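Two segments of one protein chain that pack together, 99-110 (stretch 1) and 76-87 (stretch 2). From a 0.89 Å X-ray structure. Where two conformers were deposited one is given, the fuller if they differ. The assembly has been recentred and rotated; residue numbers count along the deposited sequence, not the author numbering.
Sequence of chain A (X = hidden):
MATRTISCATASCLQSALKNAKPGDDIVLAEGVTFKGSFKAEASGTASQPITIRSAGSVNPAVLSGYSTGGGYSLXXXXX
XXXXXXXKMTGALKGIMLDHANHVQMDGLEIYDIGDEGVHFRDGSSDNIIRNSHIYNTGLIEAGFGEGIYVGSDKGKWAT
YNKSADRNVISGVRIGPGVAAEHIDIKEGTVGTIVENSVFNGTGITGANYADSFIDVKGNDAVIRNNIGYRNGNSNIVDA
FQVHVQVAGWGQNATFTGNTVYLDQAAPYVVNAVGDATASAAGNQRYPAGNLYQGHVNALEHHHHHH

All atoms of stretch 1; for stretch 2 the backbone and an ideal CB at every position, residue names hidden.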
# COMPACT_ATOMS: atom_id res chain seq x y z
N ASP A 99 -10.73 -6.77 -0.70
CA ASP A 99 -12.09 -6.32 -0.99
C ASP A 99 -12.93 -6.57 0.26
O ASP A 99 -13.03 -7.71 0.72
CB ASP A 99 -12.73 -7.01 -2.17
CG ASP A 99 -12.50 -6.35 -3.51
OD1 ASP A 99 -12.30 -5.12 -3.54
OD2 ASP A 99 -12.69 -7.05 -4.54
N HIS A 100 -13.56 -5.51 0.77
CA HIS A 100 -14.41 -5.59 1.96
C HIS A 100 -13.78 -6.44 3.05
O HIS A 100 -14.44 -7.24 3.70
CB HIS A 100 -15.86 -5.97 1.64
CG HIS A 100 -16.03 -7.24 0.88
ND1 HIS A 100 -15.89 -8.49 1.45
CD2 HIS A 100 -16.34 -7.42 -0.42
CE1 HIS A 100 -16.11 -9.39 0.51
NE2 HIS A 100 -16.38 -8.78 -0.62
N ALA A 101 -12.49 -6.21 3.28
CA ALA A 101 -11.70 -6.93 4.27
C ALA A 101 -11.27 -5.94 5.35
O ALA A 101 -10.83 -4.84 5.03
CB ALA A 101 -10.48 -7.56 3.61
N ASN A 102 -11.38 -6.36 6.60
CA ASN A 102 -11.23 -5.44 7.71
C ASN A 102 -10.36 -6.08 8.80
O ASN A 102 -10.42 -7.30 9.02
CB ASN A 102 -12.58 -5.07 8.33
CG ASN A 102 -13.51 -4.48 7.30
OD1 ASN A 102 -13.47 -3.30 7.04
ND2 ASN A 102 -14.26 -5.32 6.61
N HIS A 103 -9.60 -5.25 9.50
CA HIS A 103 -8.76 -5.72 10.60
C HIS A 103 -7.76 -6.78 10.15
O HIS A 103 -7.40 -7.68 10.91
CB HIS A 103 -9.58 -6.22 11.80
CG HIS A 103 -10.44 -5.16 12.39
ND1 HIS A 103 -9.94 -4.18 13.20
CD2 HIS A 103 -11.77 -4.93 12.28
CE1 HIS A 103 -10.92 -3.39 13.57
NE2 HIS A 103 -12.04 -3.81 13.03
N VAL A 104 -7.25 -6.62 8.92
CA VAL A 104 -6.17 -7.45 8.40
C VAL A 104 -4.85 -6.79 8.78
O VAL A 104 -4.68 -5.58 8.65
CB VAL A 104 -6.30 -7.57 6.87
CG1 VAL A 104 -5.12 -8.30 6.26
CG2 VAL A 104 -7.62 -8.24 6.49
N GLN A 105 -3.91 -7.61 9.28
CA GLN A 105 -2.57 -7.15 9.63
C GLN A 105 -1.56 -7.82 8.71
O GLN A 105 -1.39 -9.04 8.76
CB GLN A 105 -2.26 -7.49 11.07
CG GLN A 105 -3.18 -6.88 12.07
CD GLN A 105 -2.71 -7.08 13.48
OE1 GLN A 105 -2.17 -6.18 14.08
NE2 GLN A 105 -2.77 -8.27 13.98
N MET A 106 -0.91 -7.02 7.89
CA MET A 106 0.16 -7.45 7.00
C MET A 106 1.49 -6.99 7.62
O MET A 106 1.63 -5.80 7.92
CB MET A 106 -0.04 -6.82 5.63
CG MET A 106 -1.19 -7.43 4.88
SD MET A 106 -1.76 -6.48 3.47
CE MET A 106 -2.78 -5.27 4.36
N ASP A 107 2.43 -7.91 7.81
CA ASP A 107 3.64 -7.58 8.56
C ASP A 107 4.81 -8.39 7.99
O ASP A 107 4.69 -9.60 7.82
CB ASP A 107 3.39 -7.91 10.04
CG ASP A 107 4.40 -7.37 11.02
OD1 ASP A 107 5.48 -6.94 10.63
OD2 ASP A 107 4.02 -7.30 12.23
N GLY A 108 5.93 -7.73 7.69
CA GLY A 108 7.11 -8.45 7.27
C GLY A 108 7.02 -8.96 5.86
O GLY A 108 7.63 -9.99 5.54
N LEU A 109 6.27 -8.29 4.99
CA LEU A 109 6.08 -8.73 3.63
C LEU A 109 7.09 -8.10 2.68
O LEU A 109 7.57 -6.99 2.89
CB LEU A 109 4.67 -8.40 3.15
CG LEU A 109 3.53 -8.86 4.08
CD1 LEU A 109 2.21 -8.67 3.38
CD2 LEU A 109 3.71 -10.32 4.49
N GLU A 110 7.37 -8.82 1.61
CA GLU A 110 8.19 -8.33 0.51
C GLU A 110 7.39 -8.56 -0.77
O GLU A 110 7.16 -9.71 -1.13
CB GLU A 110 9.54 -9.05 0.50
CG GLU A 110 10.50 -8.55 -0.54
CD GLU A 110 11.82 -9.31 -0.62
OE1 GLU A 110 12.13 -10.08 0.29
OE2 GLU A 110 12.52 -9.11 -1.62
N UNK A 76 -5.71 -12.58 -2.60
CA UNK A 76 -6.96 -11.81 -2.64
C UNK A 76 -7.66 -12.06 -1.31
O UNK A 76 -8.07 -13.19 -1.04
CB UNK A 76 -7.84 -12.20 -3.83
N UNK A 77 -7.81 -11.02 -0.48
CA UNK A 77 -8.36 -11.13 0.86
C UNK A 77 -9.74 -10.49 0.84
O UNK A 77 -9.87 -9.30 0.54
CB UNK A 77 -7.45 -10.47 1.90
N UNK A 78 -10.77 -11.27 1.21
CA UNK A 78 -12.15 -10.82 1.25
C UNK A 78 -12.80 -11.07 2.59
O UNK A 78 -13.98 -10.76 2.74
CB UNK A 78 -12.96 -11.51 0.15
N UNK A 79 -12.06 -11.58 3.57
CA UNK A 79 -12.56 -11.76 4.92
C UNK A 79 -11.78 -10.88 5.89
O UNK A 79 -10.81 -10.21 5.55
CB UNK A 79 -12.47 -13.23 5.34
N UNK A 80 -12.24 -10.93 7.14
CA UNK A 80 -11.71 -10.08 8.19
C UNK A 80 -10.74 -10.83 9.09
O UNK A 80 -10.78 -12.06 9.20
CB UNK A 80 -12.85 -9.50 9.02
N UNK A 81 -9.87 -10.08 9.78
CA UNK A 81 -9.04 -10.64 10.85
C UNK A 81 -8.13 -11.76 10.35
O UNK A 81 -8.02 -12.83 10.96
CB UNK A 81 -9.93 -11.17 11.98
N UNK A 82 -7.40 -11.45 9.28
CA UNK A 82 -6.26 -12.22 8.84
C UNK A 82 -4.97 -11.54 9.29
O UNK A 82 -4.84 -10.32 9.17
CB UNK A 82 -6.28 -12.39 7.32
N UNK A 83 -4.01 -12.34 9.75
CA UNK A 83 -2.62 -11.93 9.94
C UNK A 83 -1.79 -12.60 8.86
O UNK A 83 -1.76 -13.83 8.77
CB UNK A 83 -2.11 -12.29 11.34
N UNK A 84 -1.21 -11.77 8.00
CA UNK A 84 -0.42 -12.20 6.85
C UNK A 84 1.01 -11.76 7.12
O UNK A 84 1.28 -10.56 7.16
CB UNK A 84 -0.95 -11.62 5.54
N UNK A 85 1.91 -12.73 7.37
CA UNK A 85 3.17 -12.42 8.04
C UNK A 85 4.34 -13.09 7.35
O UNK A 85 4.35 -14.30 7.15
CB UNK A 85 3.12 -12.85 9.51
N UNK A 86 5.39 -12.30 7.07
CA UNK A 86 6.67 -12.87 6.70
C UNK A 86 6.75 -13.48 5.34
O UNK A 86 7.66 -14.25 5.10
CB UNK A 86 7.06 -13.94 7.73
N UNK A 87 5.88 -13.15 4.43
CA UNK A 87 5.81 -13.76 3.12
C UNK A 87 6.32 -12.81 2.04
O UNK A 87 6.23 -11.59 2.16
CB UNK A 87 4.37 -14.19 2.81

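Position 76 is in a strand that begins earlier in the chain. Its CB points sideways, with nothing of stretch 1 within 5.5 Å. The carboxylate of Asp 99 lies farther off, so a long side chain ending in a donor would suit. In Tyr 76 the OH donates to OD2 of Asp 99 at 2.6 Å.

At position 77 the CB sits 4.5 Å from CB of Ala 101. A small or branched apolar residue fits. It is Val 77; its backbone O accepts from N of Asp 99 at 2.9 Å.

Position 78 has its CB near the His 100 ring. Small or polar side chains would do. CB of Thr 78 lies 3.7 Å from CE1 of His 100.

Position 79 points away and sets little demand. It is Gly 79.

At position 80 the CB is only 3.3 Å from O of Asn 102, while N and ND2 of Asn 102 offer protons. A short acceptor such as Asp or Asn suits. OD1 of Asp 80 takes both: ND2 of Asn 102 at 3.0 Å, and N of Asn 102 at 2.9 Å, the latter weak. A water sits 2.9 Å from OD1 of Asp 80 and 2.8 Å from O of His 100.

Position 81 has positive phi, which would suit Gly, Asn or Asp. Its CB points away, yet the His 103 side chain leaves room for a ring alongside. Tyr 81 provides it: CB of His 103 lies over the face of the Tyr 81 ring, 3.3 Å from CE1 of Tyr 81.

At position 82 the CB is near Val 104, so many apolar residues fit. Trp 82 meets Val 104 with its CB, and its ring leads away.

Position 83 shares a sheet face with Gln 105, whose amide can donate. Asn, Asp or Gln would suit. OD1 of Asn 83 accepts from NE2 of Gln 105 at 2.9 Å.

Position 84 faces Val 104, Met 106 and Leu 109, so a branched aliphatic is expected. Ile 84 places CD1 3.8 Å from CG1 of Val 104.

Position 85 is on the Asp 107 face; small polar or beta-branched residues suit. Thr 85 shares a water with O of Gln 105.

Position 86 has positive phi, favouring glycine. Gly 86 donates from N to O of Asp 107 at 2.9 Å.

Position 87 lies beside CD2 of Leu 109. An aliphatic suits. Leu 87 sets its CB 4.2 Å from CD2 of Leu 109, and O of Leu 87 accepts from N of Glu 110 at 3.0 Å.

Stretch 2 (76-87) YVTGDYWNITGL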
# COMPACT_ATOMS: atom_id res chain seq x y z
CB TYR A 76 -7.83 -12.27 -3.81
CG TYR A 76 -9.13 -11.54 -3.99
CD1 TYR A 76 -9.29 -10.21 -3.69
CD2 TYR A 76 -10.24 -12.20 -4.49
CE1 TYR A 76 -10.49 -9.54 -3.94
CE2 TYR A 76 -11.43 -11.55 -4.74
CZ TYR A 76 -11.56 -10.22 -4.46
OH TYR A 76 -12.75 -9.61 -4.71
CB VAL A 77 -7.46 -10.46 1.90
CG1 VAL A 77 -8.02 -10.71 3.30
CG2 VAL A 77 -6.02 -10.93 1.80
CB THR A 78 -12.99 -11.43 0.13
OG1 THR A 78 -12.87 -12.85 0.18
CG2 THR A 78 -12.56 -10.93 -1.23
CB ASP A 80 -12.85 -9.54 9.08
CG ASP A 80 -13.84 -8.67 8.35
OD1 ASP A 80 -13.57 -8.16 7.24
OD2 ASP A 80 -14.91 -8.45 8.95
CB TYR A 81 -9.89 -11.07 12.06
CG TYR A 81 -10.39 -9.91 12.87
CD1 TYR A 81 -9.51 -9.23 13.73
CD2 TYR A 81 -11.70 -9.49 12.82
CE1 TYR A 81 -9.90 -8.17 14.49
CE2 TYR A 81 -12.11 -8.36 13.62
CZ TYR A 81 -11.19 -7.77 14.43
OH TYR A 81 -11.59 -6.69 15.21
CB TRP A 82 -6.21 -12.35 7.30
CG TRP A 82 -7.29 -13.23 6.75
CD1 TRP A 82 -8.62 -12.90 6.67
CD2 TRP A 82 -7.16 -14.59 6.32
NE1 TRP A 82 -9.33 -13.96 6.17
CE2 TRP A 82 -8.47 -15.02 5.98
CE3 TRP A 82 -6.08 -15.47 6.16
CZ2 TRP A 82 -8.71 -16.28 5.48
CZ3 TRP A 82 -6.34 -16.72 5.66
CH2 TRP A 82 -7.64 -17.12 5.34
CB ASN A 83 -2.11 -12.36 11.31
CG ASN A 83 -2.79 -11.61 12.45
OD1 ASN A 83 -3.41 -10.55 12.24
ND2 ASN A 83 -2.64 -12.12 13.66
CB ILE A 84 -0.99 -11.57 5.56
CG1 ILE A 84 -2.46 -11.94 5.38
CG2 ILE A 84 -0.15 -11.98 4.37
CD1 ILE A 84 -3.22 -11.03 4.46
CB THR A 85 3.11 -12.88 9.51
OG1 THR A 85 1.96 -12.30 10.11
CG2 THR A 85 4.36 -12.48 10.24
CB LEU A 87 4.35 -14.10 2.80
CG LEU A 87 3.75 -15.19 3.71
CD1 LEU A 87 2.25 -15.25 3.55
CD2 LEU A 87 4.32 -16.52 3.37
O HOH W 1 -15.08 -9.52 5.24
O HOH W 2 -6.01 -9.56 12.41
O HOH W 3 0.59 -9.99 10.53
O HOH W 4 9.17 -11.49 3.69
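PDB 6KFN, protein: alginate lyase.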